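Local coordinates for protein thiol-activated cytolysin (Desulfobulbus propionicus, PDB 6NAL) that probably binds cholesterol-containing membranes and oligomerises into pores, as other cholesterol-dependent (thiol-activated) cytolysins do, at residues G164-I167 with S168-K171. Sequence-based numbering, arbitrary orientation.
Sequences GCDI and SYLK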
loop_
_atom_site.group_PDB
_atom_site.type_symbol
_atom_site.label_atom_id
_atom_site.label_comp_id
_atom_site.label_asym_id
_atom_site.label_seq_id
_atom_site.Cartn_x
_atom_site.Cartn_y
_atom_site.Cartn_z
ATOM N N GLY A 164 -26.917 4.417 -10.886
ATOM C CA GLY A 164 -28.361 4.647 -10.872
ATOM C C GLY A 164 -29.075 4.342 -12.173
ATOM O O GLY A 164 -30.030 5.044 -12.538
ATOM N N CYS A 165 -28.672 3.287 -12.863
ATOM C CA CYS A 165 -29.207 3.035 -14.189
ATOM C C CYS A 165 -30.082 1.783 -14.202
ATOM O O CYS A 165 -30.193 1.045 -13.211
ATOM C CB CYS A 165 -28.060 2.906 -15.197
ATOM S SG CYS A 165 -26.997 1.479 -14.855
ATOM N N ASP A 166 -30.706 1.566 -15.366
ATOM C CA ASP A 166 -31.624 0.453 -15.591
ATOM C C ASP A 166 -30.786 -0.710 -16.102
ATOM O O ASP A 166 -30.481 -0.780 -17.287
ATOM C CB ASP A 166 -32.719 0.842 -16.585
ATOM C CG ASP A 166 -33.576 -0.359 -17.031
ATOM O OD1 ASP A 166 -34.063 -0.267 -18.183
ATOM O OD2 ASP A 166 -33.767 -1.354 -16.249
ATOM N N ILE A 167 -30.399 -1.623 -15.215
ATOM C CA ILE A 167 -29.497 -2.692 -15.624
ATOM C C ILE A 167 -30.057 -3.436 -16.823
ATOM O O ILE A 167 -29.323 -3.813 -17.748
ATOM C CB ILE A 167 -29.249 -3.657 -14.452
ATOM C CG1 ILE A 167 -27.947 -4.425 -14.722
ATOM C CG2 ILE A 167 -30.445 -4.626 -14.282
ATOM C CD1 ILE A 167 -26.677 -3.672 -14.358
ATOM N N SER A 168 -31.363 -3.686 -16.806
ATOM C CA SER A 168 -31.990 -4.451 -17.865
ATOM C C SER A 168 -31.693 -3.838 -19.228
ATOM O O SER A 168 -31.254 -4.536 -20.144
ATOM C CB SER A 168 -33.491 -4.523 -17.612
ATOM O OG SER A 168 -34.198 -4.669 -18.831
ATOM N N TYR A 169 -31.924 -2.525 -19.375
ATOM C CA TYR A 169 -31.599 -1.823 -20.621
ATOM C C TYR A 169 -30.114 -1.949 -20.958
ATOM O O TYR A 169 -29.729 -2.294 -22.086
ATOM C CB TYR A 169 -31.993 -0.347 -20.484
ATOM C CG TYR A 169 -31.754 0.528 -21.713
ATOM C CD1 TYR A 169 -32.649 0.517 -22.777
ATOM C CD2 TYR A 169 -30.648 1.389 -21.789
ATOM C CE1 TYR A 169 -32.452 1.314 -23.885
ATOM C CE2 TYR A 169 -30.441 2.192 -22.902
ATOM C CZ TYR A 169 -31.343 2.150 -23.945
ATOM O OH TYR A 169 -31.150 2.932 -25.054
ATOM N N LEU A 170 -29.264 -1.687 -19.975
ATOM C CA LEU A 170 -27.837 -1.633 -20.234
ATOM C C LEU A 170 -27.280 -3.010 -20.522
ATOM O O LEU A 170 -26.252 -3.122 -21.192
ATOM C CB LEU A 170 -27.120 -1.024 -19.043
ATOM C CG LEU A 170 -25.757 -0.408 -19.300
ATOM C CD1 LEU A 170 -25.949 0.891 -20.015
ATOM C CD2 LEU A 170 -25.066 -0.230 -17.963
ATOM N N LYS A 171 -27.923 -4.066 -20.007
ATOM C CA LYS A 171 -27.485 -5.422 -20.332
ATOM C C LYS A 171 -27.787 -5.745 -21.785
ATOM O O LYS A 171 -26.945 -6.350 -22.478
ATOM C CB LYS A 171 -28.119 -6.433 -19.357
ATOM C CG LYS A 171 -27.228 -6.551 -18.065
ATOM C CD LYS A 171 -27.421 -7.908 -17.367
ATOM C CE LYS A 171 -28.875 -8.137 -16.988
ATOM N NZ LYS A 171 -29.120 -9.518 -16.464
#
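An aspartate N-cap opens helix 167-174, where D166, right before I167, caps the first turn and meets Y169 and S168 with its side chain. Its CG lies anti to the backbone N (chi1 171°), which swings the carboxylate forward over the start of the helix. There D166 OD1 accepts a weak, bent bond from Y169 N, 3.3 Å away with an N-H...acceptor angle of 140°. D166 OD1 also comes within 3.1 Å of Y169 CB, while D166 OD2 lies 3.5 Å from S168 CB. The planes of the carboxylate and the tyrosine ring are only 23° apart, although the two side chains cross at about a right angle. A weak bond from S65 N also reaches D166 OD1, so two weak donors share this oxygen. The N-terminal end of the helix would probably favour the ionised carboxylate.

After the cap the regular i to i+4 pattern begins. L170 N gives a nearly straight bond to D166 O (3.1 Å), and K171 N follows with a shorter one to I167 O at 2.7 Å. On the flank of this turn, I167 CG1 packs 4.0 Å from K171 CG. On the buried side, C165 SG touches L170 CD2 at 4.0 Å, and both side chains also rest on L159 of helix 156-163 and F245 of strand 232-250. The Y169 ring leads away to meet that of H294. Just upstream, G164 leaves helix 156-163 with positive phi. The arrangement is characteristic of a tight helix-to-helix connection, in which a glycine ends one helix and an aspartate N-cap starts the next, here against the sheet.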